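Local coordinates for extracellular ligand-binding receptor (Rhodopseudomonas palustris, PDB 4F06), which binds p-hydroxybenzoate, an aromatic acid derived from lignin, and probably hands it to an ABC transporter as the periplasmic solute-binding component, at residues A[146-151]-A[173-178]; A[197-202]-A[228-233]; A[121-126]-A[153-158]; A[80-85]-A[102-107]; A[16-21]-A[201-206]. All coordinates share one frame; numbering follows the deposited sequence.

Contact 1: A[146-151]-A[173-178]. With PHB (p-hydroxybenzoic acid), chain B; SO4 (sulfate ion), chain E.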
# COMPACT_ATOMS: atom_id res chain seq x y z
N VAL A 146 -1.38 6.88 15.24
CA VAL A 146 -1.36 6.93 13.80
C VAL A 146 -0.78 8.23 13.32
O VAL A 146 -0.93 9.28 14.00
CB VAL A 146 -2.78 6.80 13.19
CG1 VAL A 146 -3.36 5.44 13.47
CG2 VAL A 146 -3.73 7.92 13.65
N SER A 147 -0.12 8.23 12.15
CA SER A 147 0.33 9.50 11.56
C SER A 147 -0.91 10.37 11.28
O SER A 147 -1.94 9.89 10.79
CB SER A 147 1.13 9.26 10.29
OG SER A 147 2.30 8.54 10.63
N ASP A 148 -0.75 11.68 11.50
CA ASP A 148 -1.87 12.61 11.44
C ASP A 148 -2.10 13.13 10.03
O ASP A 148 -1.83 14.30 9.70
CB ASP A 148 -1.57 13.78 12.38
CG ASP A 148 -2.74 14.72 12.52
OD1 ASP A 148 -3.89 14.32 12.21
OD2 ASP A 148 -2.48 15.85 12.96
N TYR A 149 -2.63 12.27 9.16
CA TYR A 149 -3.11 12.69 7.84
C TYR A 149 -4.05 11.59 7.34
O TYR A 149 -4.30 10.61 8.03
CB TYR A 149 -1.95 13.01 6.84
CG TYR A 149 -1.20 11.82 6.24
CD1 TYR A 149 -0.64 10.80 7.04
CD2 TYR A 149 -1.01 11.76 4.88
CE1 TYR A 149 0.05 9.74 6.43
CE2 TYR A 149 -0.32 10.70 4.28
CZ TYR A 149 0.19 9.69 5.07
OH TYR A 149 0.88 8.64 4.50
N GLY A 150 -4.55 11.74 6.11
CA GLY A 150 -5.66 10.94 5.57
C GLY A 150 -5.67 9.46 5.96
O GLY A 150 -6.63 8.99 6.56
N PRO A 151 -4.62 8.69 5.61
CA PRO A 151 -4.71 7.25 5.80
C PRO A 151 -4.60 6.89 7.29
O PRO A 151 -5.16 5.88 7.72
CB PRO A 151 -3.53 6.71 4.97
CG PRO A 151 -2.57 7.86 4.90
CD PRO A 151 -3.44 9.09 4.80
N ALA A 173 -5.71 7.57 21.94
CA ALA A 173 -5.61 7.68 20.49
C ALA A 173 -4.77 8.91 20.21
O ALA A 173 -5.19 10.04 20.56
CB ALA A 173 -6.99 7.81 19.84
N VAL A 174 -3.61 8.70 19.58
CA VAL A 174 -2.64 9.76 19.35
C VAL A 174 -2.49 9.94 17.84
O VAL A 174 -2.23 8.96 17.13
CB VAL A 174 -1.28 9.41 19.98
CG1 VAL A 174 -0.25 10.48 19.71
CG2 VAL A 174 -1.46 9.19 21.49
N ARG A 175 -2.67 11.17 17.34
CA ARG A 175 -2.38 11.48 15.95
C ARG A 175 -1.04 12.19 15.91
O ARG A 175 -0.91 13.31 16.44
CB ARG A 175 -3.49 12.34 15.36
CG ARG A 175 -4.82 11.61 15.24
CD ARG A 175 -5.89 12.52 14.65
NE ARG A 175 -7.17 11.83 14.48
CZ ARG A 175 -8.24 12.37 13.93
NH1 ARG A 175 -8.22 13.63 13.49
NH2 ARG A 175 -9.34 11.65 13.84
N MSE A 176 -0.04 11.52 15.35
CA MSE A 176 1.36 11.97 15.41
C MSE A 176 1.70 12.77 14.16
O MSE A 176 1.51 12.28 13.06
CB MSE A 176 2.29 10.75 15.46
CG MSE A 176 2.06 9.82 16.67
SE MSE A 176 3.14 8.22 16.60
CE MSE A 176 2.27 7.34 15.11
N PRO A 177 2.19 13.99 14.31
CA PRO A 177 2.56 14.73 13.08
C PRO A 177 3.48 13.90 12.19
O PRO A 177 4.35 13.16 12.68
CB PRO A 177 3.35 15.91 13.64
CG PRO A 177 2.70 16.17 14.98
CD PRO A 177 2.39 14.79 15.53
N LEU A 178 3.34 14.05 10.88
CA LEU A 178 4.20 13.36 9.90
C LEU A 178 5.69 13.61 10.12
O LEU A 178 6.51 12.72 9.86
CB LEU A 178 3.83 13.72 8.46
CG LEU A 178 2.70 12.90 7.87
CD1 LEU A 178 2.23 13.55 6.57
CD2 LEU A 178 3.11 11.44 7.69
C1' PHB B . -0.68 7.07 1.94
O1' PHB B . -1.83 6.81 1.55
O2' PHB B . -0.24 8.26 2.04
C1 PHB B . 0.20 5.93 2.34
C2 PHB B . -0.37 4.72 2.78
C3 PHB B . 0.43 3.68 3.20
C4 PHB B . 1.80 3.83 3.23
C5 PHB B . 2.38 5.01 2.81
C6 PHB B . 1.59 6.07 2.38
O4 PHB B . 2.63 2.87 3.68
S SO4 E . -4.11 14.71 3.78
O1 SO4 E . -2.60 14.70 3.68
O2 SO4 E . -4.53 16.02 3.22
O3 SO4 E . -4.38 13.41 3.20
O4 SO4 E . -4.54 14.61 5.17
O HOH W 1 3.86 10.24 12.17
O HOH W 2 0.90 15.47 10.01
O HOH W 3 -6.10 15.56 12.89

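Contact 2: A[197-202]-A[228-233]. With PHB (p-hydroxybenzoic acid), chain B.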
# COMPACT_ATOMS: atom_id res chain seq x y z
N MSE A 197 -1.99 -3.43 24.35
CA MSE A 197 -1.61 -3.57 22.96
C MSE A 197 -1.64 -2.17 22.33
O MSE A 197 -2.48 -1.32 22.71
CB MSE A 197 -2.58 -4.50 22.22
CG MSE A 197 -2.27 -4.72 20.73
SE MSE A 197 -3.44 -5.99 19.90
CE MSE A 197 -2.75 -7.59 20.77
N ILE A 198 -0.75 -1.94 21.38
CA ILE A 198 -0.75 -0.75 20.52
C ILE A 198 -1.25 -1.16 19.15
O ILE A 198 -0.88 -2.25 18.67
CB ILE A 198 0.70 -0.25 20.36
CG1 ILE A 198 1.25 0.26 21.70
CG2 ILE A 198 0.80 0.85 19.31
CD1 ILE A 198 2.77 0.33 21.69
N PHE A 199 -2.07 -0.31 18.55
CA PHE A 199 -2.33 -0.42 17.11
C PHE A 199 -1.74 0.81 16.44
O PHE A 199 -2.01 1.93 16.88
CB PHE A 199 -3.83 -0.49 16.79
CG PHE A 199 -4.08 -0.36 15.31
CD1 PHE A 199 -3.71 -1.41 14.44
CD2 PHE A 199 -4.60 0.81 14.79
CE1 PHE A 199 -3.88 -1.29 13.06
CE2 PHE A 199 -4.78 0.93 13.41
CZ PHE A 199 -4.43 -0.11 12.55
N THR A 200 -0.94 0.61 15.39
CA THR A 200 -0.29 1.72 14.73
C THR A 200 -0.28 1.62 13.22
O THR A 200 -0.23 0.54 12.61
CB THR A 200 1.15 1.91 15.29
OG1 THR A 200 1.71 3.15 14.84
CG2 THR A 200 2.04 0.81 14.81
N PHE A 201 -0.31 2.81 12.61
CA PHE A 201 0.04 3.02 11.22
C PHE A 201 0.89 4.29 11.11
O PHE A 201 0.52 5.32 11.71
CB PHE A 201 -1.21 3.27 10.34
CG PHE A 201 -0.86 3.92 9.02
CD1 PHE A 201 -0.29 3.20 7.96
CD2 PHE A 201 -1.04 5.31 8.86
CE1 PHE A 201 0.11 3.81 6.79
CE2 PHE A 201 -0.65 5.93 7.68
CZ PHE A 201 -0.08 5.20 6.64
N LEU A 202 1.98 4.20 10.35
CA LEU A 202 2.69 5.36 9.83
C LEU A 202 3.05 4.95 8.40
O LEU A 202 3.16 3.76 8.10
CB LEU A 202 3.98 5.67 10.62
CG LEU A 202 3.88 5.70 12.15
CD1 LEU A 202 4.09 4.32 12.76
CD2 LEU A 202 4.91 6.66 12.69
N MSE A 228 0.32 -4.44 17.31
CA MSE A 228 -0.44 -4.79 16.10
C MSE A 228 -0.30 -3.59 15.16
O MSE A 228 -0.45 -2.42 15.56
CB MSE A 228 -1.92 -5.03 16.42
CG MSE A 228 -2.84 -5.28 15.19
SE MSE A 228 -2.36 -6.90 14.19
CE MSE A 228 -2.88 -7.99 15.47
N SER A 229 0.02 -3.87 13.93
CA SER A 229 0.18 -2.81 12.96
C SER A 229 -0.45 -3.22 11.66
O SER A 229 -0.74 -4.40 11.46
CB SER A 229 1.66 -2.48 12.76
OG SER A 229 2.36 -3.56 12.18
N THR A 230 -0.64 -2.29 10.73
CA THR A 230 -0.78 -2.68 9.35
C THR A 230 0.65 -2.98 8.85
O THR A 230 1.68 -2.57 9.43
CB THR A 230 -1.49 -1.63 8.53
OG1 THR A 230 -0.74 -0.40 8.61
CG2 THR A 230 -2.91 -1.40 9.01
N GLY A 231 0.70 -3.67 7.73
CA GLY A 231 2.01 -4.11 7.18
C GLY A 231 2.90 -2.97 6.73
O GLY A 231 4.10 -3.18 6.54
N ASP A 232 2.36 -1.76 6.61
CA ASP A 232 3.17 -0.57 6.34
C ASP A 232 4.31 -0.43 7.33
O ASP A 232 5.33 0.16 7.01
CB ASP A 232 2.26 0.65 6.45
CG ASP A 232 1.06 0.50 5.56
OD1 ASP A 232 1.16 0.74 4.36
OD2 ASP A 232 0.01 0.04 6.08
N VAL A 233 4.09 -0.93 8.55
CA VAL A 233 5.02 -0.66 9.65
C VAL A 233 6.19 -1.64 9.69
O VAL A 233 7.18 -1.38 10.38
CB VAL A 233 4.20 -0.60 10.96
CG1 VAL A 233 5.11 -0.35 12.17
CG2 VAL A 233 3.09 0.45 10.87
C1' PHB B . -0.68 7.07 1.94
O1' PHB B . -1.83 6.81 1.55
O2' PHB B . -0.24 8.26 2.04
C1 PHB B . 0.20 5.93 2.34
C2 PHB B . -0.37 4.72 2.78
C3 PHB B . 0.43 3.68 3.20
C4 PHB B . 1.80 3.83 3.23
C5 PHB B . 2.38 5.01 2.81
C6 PHB B . 1.59 6.07 2.38
O4 PHB B . 2.63 2.87 3.68

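Contact 3: A[121-126]-A[153-158]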
# COMPACT_ATOMS: atom_id res chain seq x y z
N PHE A 121 -4.24 -1.03 -1.87
CA PHE A 121 -4.97 -1.46 -0.66
C PHE A 121 -5.64 -0.23 -0.13
O PHE A 121 -5.30 0.90 -0.53
CB PHE A 121 -4.01 -2.09 0.41
CG PHE A 121 -2.86 -1.16 0.82
CD1 PHE A 121 -1.73 -1.09 -0.03
CD2 PHE A 121 -2.89 -0.40 1.98
CE1 PHE A 121 -0.63 -0.28 0.32
CE2 PHE A 121 -1.81 0.42 2.33
CZ PHE A 121 -0.71 0.49 1.48
N THR A 122 -6.55 -0.41 0.82
CA THR A 122 -6.98 0.72 1.67
C THR A 122 -6.67 0.47 3.13
O THR A 122 -6.43 -0.68 3.57
CB THR A 122 -8.47 1.15 1.52
OG1 THR A 122 -9.29 0.22 2.24
CG2 THR A 122 -8.86 1.26 0.07
N MSE A 123 -6.62 1.54 3.90
CA MSE A 123 -6.39 1.40 5.32
C MSE A 123 -7.51 0.64 6.01
O MSE A 123 -7.27 -0.22 6.82
CB MSE A 123 -6.20 2.77 5.96
CG MSE A 123 -5.03 3.56 5.34
SE MSE A 123 -3.34 2.61 5.33
CE MSE A 123 -3.29 2.12 7.19
N PHE A 124 -8.77 0.96 5.68
CA PHE A 124 -9.87 0.18 6.25
C PHE A 124 -9.77 -1.31 5.91
O PHE A 124 -10.05 -2.17 6.75
CB PHE A 124 -11.20 0.70 5.68
CG PHE A 124 -11.89 1.70 6.57
CD1 PHE A 124 -11.52 3.07 6.55
CD2 PHE A 124 -12.99 1.34 7.38
CE1 PHE A 124 -12.20 3.98 7.36
CE2 PHE A 124 -13.64 2.29 8.17
CZ PHE A 124 -13.24 3.60 8.16
N GLN A 125 -9.38 -1.60 4.67
CA GLN A 125 -9.28 -2.97 4.21
C GLN A 125 -8.32 -3.80 5.07
O GLN A 125 -8.65 -4.92 5.46
CB GLN A 125 -8.82 -2.95 2.75
CG GLN A 125 -8.80 -4.32 2.06
CD GLN A 125 -8.49 -4.10 0.58
OE1 GLN A 125 -7.56 -3.35 0.22
NE2 GLN A 125 -9.27 -4.73 -0.28
N ASN A 126 -7.14 -3.25 5.39
CA ASN A 126 -6.17 -3.96 6.23
C ASN A 126 -6.45 -3.80 7.72
O ASN A 126 -6.08 -4.68 8.52
CB ASN A 126 -4.73 -3.50 5.93
CG ASN A 126 -4.19 -3.99 4.59
OD1 ASN A 126 -3.44 -3.25 3.86
ND2 ASN A 126 -4.51 -5.21 4.28
N ILE A 153 -5.91 8.72 9.78
CA ILE A 153 -7.26 9.00 10.29
C ILE A 153 -8.22 7.87 9.89
O ILE A 153 -8.98 7.39 10.74
CB ILE A 153 -7.73 10.38 9.78
CG1 ILE A 153 -6.84 11.47 10.42
CG2 ILE A 153 -9.19 10.58 10.20
CD1 ILE A 153 -6.94 12.86 9.79
N ASP A 154 -8.12 7.35 8.66
CA ASP A 154 -8.92 6.19 8.27
C ASP A 154 -8.60 4.99 9.18
O ASP A 154 -9.48 4.30 9.65
CB ASP A 154 -8.62 5.75 6.84
CG ASP A 154 -9.40 6.45 5.75
OD1 ASP A 154 -10.15 7.40 5.97
OD2 ASP A 154 -9.15 6.05 4.59
N ALA A 155 -7.32 4.72 9.41
CA ALA A 155 -6.92 3.55 10.22
C ALA A 155 -7.46 3.68 11.64
O ALA A 155 -7.96 2.71 12.22
CB ALA A 155 -5.40 3.38 10.27
N GLU A 156 -7.33 4.89 12.24
CA GLU A 156 -7.86 5.09 13.58
C GLU A 156 -9.37 4.82 13.62
O GLU A 156 -9.85 4.15 14.54
CB GLU A 156 -7.54 6.52 14.03
CG GLU A 156 -8.17 6.87 15.38
CD GLU A 156 -7.91 8.30 15.79
OE1 GLU A 156 -7.30 9.05 15.07
OE2 GLU A 156 -8.42 8.68 16.87
N THR A 157 -10.12 5.39 12.67
CA THR A 157 -11.59 5.25 12.64
C THR A 157 -11.96 3.78 12.47
O THR A 157 -12.80 3.24 13.20
CB THR A 157 -12.14 6.10 11.49
OG1 THR A 157 -11.78 7.46 11.73
CG2 THR A 157 -13.64 5.94 11.44
N ALA A 158 -11.28 3.10 11.54
CA ALA A 158 -11.58 1.69 11.28
C ALA A 158 -11.30 0.84 12.51
O ALA A 158 -12.09 -0.07 12.87
CB ALA A 158 -10.73 1.19 10.11
O HOH W 4 -9.05 3.34 4.14

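Contact 4: A[80-85]-A[102-107]. With PHB (p-hydroxybenzoic acid), chain B.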
# COMPACT_ATOMS: atom_id res chain seq x y z
N TYR A 80 2.48 7.54 -4.22
CA TYR A 80 2.75 6.95 -2.91
C TYR A 80 1.83 7.56 -1.81
O TYR A 80 1.22 6.83 -1.03
CB TYR A 80 4.22 7.14 -2.54
CG TYR A 80 4.65 6.31 -1.36
CD1 TYR A 80 4.60 4.91 -1.43
CD2 TYR A 80 5.09 6.91 -0.17
CE1 TYR A 80 4.96 4.13 -0.33
CE2 TYR A 80 5.50 6.15 0.93
CZ TYR A 80 5.42 4.76 0.84
OH TYR A 80 5.76 3.93 1.90
N PHE A 81 1.78 8.91 -1.76
CA PHE A 81 1.08 9.58 -0.67
C PHE A 81 -0.35 9.99 -1.04
O PHE A 81 -0.58 10.58 -2.11
CB PHE A 81 1.87 10.82 -0.23
CG PHE A 81 3.20 10.50 0.45
CD1 PHE A 81 3.18 9.94 1.73
CD2 PHE A 81 4.41 10.78 -0.16
CE1 PHE A 81 4.37 9.66 2.38
CE2 PHE A 81 5.60 10.50 0.51
CZ PHE A 81 5.59 9.95 1.79
N THR A 82 -1.22 9.79 -0.08
CA THR A 82 -2.62 10.23 -0.26
C THR A 82 -2.78 11.68 -0.75
O THR A 82 -3.50 11.91 -1.70
CB THR A 82 -3.42 9.97 1.03
OG1 THR A 82 -3.74 8.59 1.13
CG2 THR A 82 -4.73 10.76 1.07
N PRO A 83 -2.16 12.68 -0.09
CA PRO A 83 -2.37 14.07 -0.52
C PRO A 83 -1.94 14.31 -1.95
O PRO A 83 -2.46 15.20 -2.62
CB PRO A 83 -1.57 14.92 0.51
CG PRO A 83 -0.65 13.91 1.20
CD PRO A 83 -1.46 12.64 1.21
N ASN A 84 -0.95 13.58 -2.42
CA ASN A 84 -0.51 13.71 -3.80
C ASN A 84 -1.51 13.12 -4.77
O ASN A 84 -1.86 13.75 -5.78
CB ASN A 84 0.89 13.11 -3.96
CG ASN A 84 1.92 13.87 -3.15
OD1 ASN A 84 1.76 15.09 -2.85
ND2 ASN A 84 3.04 13.20 -2.84
N ALA A 85 -2.05 11.94 -4.44
CA ALA A 85 -3.13 11.37 -5.26
C ALA A 85 -4.36 12.29 -5.27
O ALA A 85 -5.00 12.47 -6.32
CB ALA A 85 -3.53 10.02 -4.74
N MSE A 102 -1.14 3.06 -7.20
CA MSE A 102 -0.32 1.93 -6.83
C MSE A 102 0.15 1.99 -5.39
O MSE A 102 0.96 1.15 -4.98
CB MSE A 102 0.85 1.78 -7.77
CG MSE A 102 0.49 1.47 -9.21
SE MSE A 102 2.02 1.74 -10.40
CE MSE A 102 1.31 0.92 -12.01
N ASN A 103 -0.31 2.95 -4.61
CA ASN A 103 -0.10 2.89 -3.17
C ASN A 103 -1.17 3.65 -2.39
O ASN A 103 -1.90 3.04 -1.58
CB ASN A 103 1.30 3.37 -2.70
CG ASN A 103 1.52 3.03 -1.26
OD1 ASN A 103 1.72 1.85 -0.92
ND2 ASN A 103 1.44 4.02 -0.37
N ALA A 104 -1.26 4.97 -2.58
CA ALA A 104 -2.07 5.86 -1.70
C ALA A 104 -3.37 5.16 -1.32
O ALA A 104 -4.17 4.76 -2.20
CB ALA A 104 -2.36 7.13 -2.46
N ALA A 105 -3.65 5.08 -0.01
CA ALA A 105 -4.51 4.02 0.53
C ALA A 105 -5.75 4.60 1.24
O ALA A 105 -6.50 3.85 1.89
CB ALA A 105 -3.70 3.16 1.48
N THR A 106 -6.00 5.91 1.16
CA THR A 106 -7.19 6.49 1.84
C THR A 106 -8.42 6.08 1.01
O THR A 106 -8.45 6.19 -0.24
CB THR A 106 -7.02 8.01 1.94
OG1 THR A 106 -5.91 8.25 2.82
CG2 THR A 106 -8.26 8.72 2.52
N SER A 107 -9.47 5.63 1.70
CA SER A 107 -10.63 5.04 0.99
C SER A 107 -11.22 5.99 -0.03
O SER A 107 -11.53 5.58 -1.15
CB SER A 107 -11.72 4.61 1.98
OG SER A 107 -11.35 3.45 2.70
C1' PHB B . -0.68 7.07 1.94
O1' PHB B . -1.83 6.81 1.55
O2' PHB B . -0.24 8.26 2.04
C1 PHB B . 0.20 5.93 2.34
C2 PHB B . -0.37 4.72 2.78
C3 PHB B . 0.43 3.68 3.20
C4 PHB B . 1.80 3.83 3.23
C5 PHB B . 2.38 5.01 2.81
C6 PHB B . 1.59 6.07 2.38
O4 PHB B . 2.63 2.87 3.68

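Contact 5: A[16-21]-A[201-206]. With PHB (p-hydroxybenzoic acid), chain B.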
# COMPACT_ATOMS: atom_id res chain seq x y z
N GLY A 16 15.09 10.45 -2.32
CA GLY A 16 14.79 10.92 -1.00
C GLY A 16 14.52 9.80 -0.02
O GLY A 16 14.76 8.63 -0.30
N PRO A 17 13.94 10.12 1.14
CA PRO A 17 13.79 9.16 2.23
C PRO A 17 12.93 7.95 1.84
O PRO A 17 13.09 6.87 2.44
CB PRO A 17 13.19 9.99 3.35
CG PRO A 17 13.44 11.43 2.99
CD PRO A 17 13.65 11.51 1.54
N TYR A 18 11.98 8.15 0.92
CA TYR A 18 11.05 7.09 0.50
C TYR A 18 11.44 6.50 -0.85
O TYR A 18 10.61 5.81 -1.49
CB TYR A 18 9.61 7.68 0.44
CG TYR A 18 9.16 8.17 1.80
CD1 TYR A 18 8.54 7.31 2.72
CD2 TYR A 18 9.33 9.52 2.17
CE1 TYR A 18 8.12 7.77 3.98
CE2 TYR A 18 8.94 9.99 3.41
CZ TYR A 18 8.33 9.11 4.32
OH TYR A 18 7.89 9.51 5.57
N ALA A 19 12.69 6.67 -1.27
CA ALA A 19 13.13 6.27 -2.61
C ALA A 19 12.89 4.80 -2.89
O ALA A 19 12.61 4.44 -4.03
CB ALA A 19 14.61 6.57 -2.79
N LEU A 20 13.01 3.93 -1.89
CA LEU A 20 12.83 2.51 -2.20
C LEU A 20 11.45 2.22 -2.71
O LEU A 20 11.25 1.33 -3.53
CB LEU A 20 13.11 1.67 -0.94
CG LEU A 20 13.19 0.14 -1.20
CD1 LEU A 20 14.15 -0.24 -2.35
CD2 LEU A 20 13.70 -0.51 0.06
N PHE A 21 10.45 2.95 -2.23
CA PHE A 21 9.06 2.68 -2.62
C PHE A 21 8.77 3.05 -4.06
O PHE A 21 7.97 2.35 -4.73
CB PHE A 21 8.08 3.31 -1.64
CG PHE A 21 8.31 2.76 -0.27
CD1 PHE A 21 7.84 1.49 0.05
CD2 PHE A 21 9.10 3.47 0.66
CE1 PHE A 21 8.14 0.93 1.30
CE2 PHE A 21 9.40 2.89 1.91
CZ PHE A 21 8.92 1.62 2.21
N PHE A 201 -0.31 2.81 12.61
CA PHE A 201 0.04 3.02 11.22
C PHE A 201 0.89 4.29 11.11
O PHE A 201 0.52 5.32 11.71
CB PHE A 201 -1.21 3.27 10.34
CG PHE A 201 -0.86 3.92 9.02
CD1 PHE A 201 -0.29 3.20 7.96
CD2 PHE A 201 -1.04 5.31 8.86
CE1 PHE A 201 0.11 3.81 6.79
CE2 PHE A 201 -0.65 5.93 7.68
CZ PHE A 201 -0.08 5.20 6.64
N LEU A 202 1.98 4.20 10.35
CA LEU A 202 2.69 5.36 9.83
C LEU A 202 3.05 4.95 8.40
O LEU A 202 3.16 3.76 8.10
CB LEU A 202 3.98 5.67 10.62
CG LEU A 202 3.88 5.70 12.15
CD1 LEU A 202 4.09 4.32 12.76
CD2 LEU A 202 4.91 6.66 12.69
N PRO A 203 3.30 5.90 7.48
CA PRO A 203 3.67 5.52 6.10
C PRO A 203 5.01 4.80 6.13
O PRO A 203 5.96 5.19 6.86
CB PRO A 203 3.79 6.87 5.38
CG PRO A 203 4.02 7.87 6.49
CD PRO A 203 3.21 7.35 7.68
N ALA A 204 5.11 3.73 5.35
CA ALA A 204 6.35 2.93 5.33
C ALA A 204 7.51 3.81 4.91
O ALA A 204 7.45 4.59 3.96
CB ALA A 204 6.17 1.78 4.39
N GLY A 205 8.61 3.70 5.66
CA GLY A 205 9.79 4.55 5.47
C GLY A 205 10.37 4.92 6.81
O GLY A 205 10.14 4.22 7.81
N PRO A 206 11.10 6.04 6.87
CA PRO A 206 11.73 6.42 8.15
C PRO A 206 10.76 6.49 9.35
O PRO A 206 11.14 6.07 10.46
CB PRO A 206 12.33 7.79 7.85
CG PRO A 206 12.72 7.64 6.39
CD PRO A 206 11.57 6.89 5.75
C1' PHB B . -0.68 7.07 1.94
O1' PHB B . -1.83 6.81 1.55
O2' PHB B . -0.24 8.26 2.04
C1 PHB B . 0.20 5.93 2.34
C2 PHB B . -0.37 4.72 2.78
C3 PHB B . 0.43 3.68 3.20
C4 PHB B . 1.80 3.83 3.23
C5 PHB B . 2.38 5.01 2.81
C6 PHB B . 1.59 6.07 2.38
O4 PHB B . 2.63 2.87 3.68

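Contact 1: A[146-151]-A[173-178]
Val146 and Ser147 run parallel to Arg175 and Met176 as neighbouring strands, tied by backbone hydrogen bonds from Val146 N to Val174 O (2.9 Å), from Met176 N to Val146 O (2.8 Å) and, just past the strand, from Asp148 N to Met176 O (2.8 Å). They belong to one beta-alpha-beta unit, whose crossover is helix 150-165. Val146 and Arg175 lie alongside each other on one face of the sheet. Asp148, the centre of an inverse gamma turn, rests its OD1 against the arginine stem, 3.6 Å from Arg175 CD. The charged ends stay apart, with OD1 4.6 Å from Arg175 NH1, and a water bridges them; the salt bridge of this arginine goes from NE to Glu156. Tyr149 CG lies between its backbone N and carbonyl carbon (chi1 76°), which puts Leu178 CD1 over one face of the ring, 4.0 Å from its centroid and 17° off the normal, a CH-pi contact. Pro151 CD covers the opposite face. Tyr149 OH donates to O2' of p-hydroxybenzoate (2.7 Å). Gripped between two aliphatic groups, the ring is likely to tilt little, which would keep its hydroxyl aimed at the ligand carboxylate, where a donor would suit a negative charge.

Contact 2: A[197-202]-A[228-233]
With CG anti to its backbone N (chi1 161°), Phe201 turns a ring edge to Asp232, CE1 lying 3.7 Å from Asp232 CG and the ring and carboxylate planes 88° apart. Phe201 ends strand 197-201 and Asp232 lies just past the end of strand 226-230, parallel strands joined by helix 206-217 in a beta-alpha-beta crossover. Met228 N donates to Ile198 O (2.8 Å) and Thr200 N to Met228 O (3.1 Å), whereas the last rung, Thr230 N to Thr200 O, is weak at 3.4 Å. Phe199 and Met228 share one face of the sheet, where Phe199 CD1 meets Met228 CG at 4.0 Å. Where the strands end, Val233 CG2 packs against Thr200 O and the backbone N of Leu202. The Asp232 carboxylate is held at both oxygens. OD1 receives O4 of p-hydroxybenzoate (2.7 Å) and is also hydrogen-bonded to Tyr253 OH, while OD2 takes Thr230 OG1 on its anti lone pair, a second-shell bond that should restrain rotation of the ligand-binding group. The turn into Asp232 is itself fastened at Thr230 O, which Ser229 OG (3.0 Å) and Val233 N reach from opposite faces of the carbonyl plane.

Contact 3: A[121-126]-A[153-158]
Phe124, Met123 and Asp154 carry this meeting of two helices, the first turn of helix 123-136 with an early part of helix 150-165; both pack on the face of the sheet that bears Phe199 and Phe201. Ala158 CB sits over one face of the Phe124 ring, 3.6 Å from its centroid and 15° off the normal, a tight CH-pi contact. The same ring reaches along the partner helix, CE1 lying 3.6 Å from Asp154 O and CZ close to Thr157 CG2. Met123 touches at both ends of its side chain: CB meets Asp154 CB at 3.9 Å, and the chain, bent at chi2 and chi3, folds back to bring CE to Ala155 CB. Met123 CE also touches Phe201, a residue of the ligand pocket. Thr122 and Gln125 close the start of the helix as a capping box, Gln125 N donating to Thr122 OG1 (3.0 Å) and Thr122 N to Gln125 OE1 (3.2 Å). Asp154 lies close to this helix start, where its charge would probably be favoured, and its OD2 also accepts from Ser107 N. A water joins the two helices, donating to Asp154 OD2 (2.7 Å) and accepting from Phe124 N (2.8 Å).

Contact 4: A[80-85]-A[102-107]
Thr82 OG1 accepts from Thr106 OG1 (2.8 Å). The same Thr82 OG1 donates to O1' of p-hydroxybenzoate (2.6 Å). Ala105 N also donates to O1' (3.0 Å), while Thr82 N reaches the other carboxylate oxygen, O2', in a nearly straight bond (2.8 Å, 167°). The two segments follow strands 75-78 and 99-101 of the six-stranded sheet, and Thr82 begins helix 82-88, whose N terminus would probably favour a negative charge on the ligand carboxylate. Asn103 ND2 donates to Tyr80 O (2.9 Å), on a lone pair in the carbonyl plane. The Asn103 amide lies alongside the Tyr80 ring, the planes 17° apart and ND2 3.4 Å from Tyr80 CD1. With CG anti to the backbone N (chi1 -167°), this ring also offers a face to the ligand, with C6 offset toward its rim, and its OH is hydrogen-bonded to Ala204 O. An alanine in place of Tyr80 would probably leave Ala204 O without this donor and open a gap beside the ligand ring. Ala85 CB meets Ala104 CB at 3.9 Å.

Contact 5: A[16-21]-A[201-206]
Across the cleft of this two-lobed binding protein, the turn into helix 19-36 and its first residues set Tyr18 and Phe21 on residues 203-206, the loop and helix start of the other lobe. Ala204 O lies in the plane of the Tyr18 ring at its edge, 3.2 Å from CD1. Pro206 CD stands over a face of that ring, 4.3 Å from its centroid, in a CH-pi contact. At Gly205 a CB would collide with Tyr18 CE1. Pro17 CB meets Pro206 CG at 3.9 Å. Phe21, CG anti to the carbonyl carbon (chi1 -60°), brings CZ to 3.5 Å from Ala204 CB and CE2 to 3.3 Å from Ala204 O. An alanine in place of Phe21 would probably open a gap beside Ala204 CB. Ala204 N donates almost straight to O4 of p-hydroxybenzoate (3.1 Å, 176°). The C-H edge of Tyr18 would probably suit the partial negative charge of Ala204 O, which also accepts from Tyr80 OH; Ala204 thus binds the ligand through its N and the opposite lobe through its O, consistent with a closed cleft.

Overall arrangement
From the N terminus, the 16-21 turn opens contact 5, which closes only at 201-206, joining the two lobes across the ligand. Nested in that long loop, contact 4 closes first, joining what follows the neighbouring strands 75-78 and 99-101 of the first lobe's sheet. Contacts 3 and 1 then alternate along the chain: 121-126 pairs with 153-158, while 146-151, lying between them, pairs with 173-178; both use helix 150-165. Contact 2 starts where contact 5 ends, sharing Phe201 and Leu202, and extends the sheet of contact 1 from strand 141-147 through 197-201 to 226-230. Contact 3 meets contact 4 through Asp154 and Ser107, and Phe201 through Met123. All five contacts hold residues of the p-hydroxybenzoate pocket.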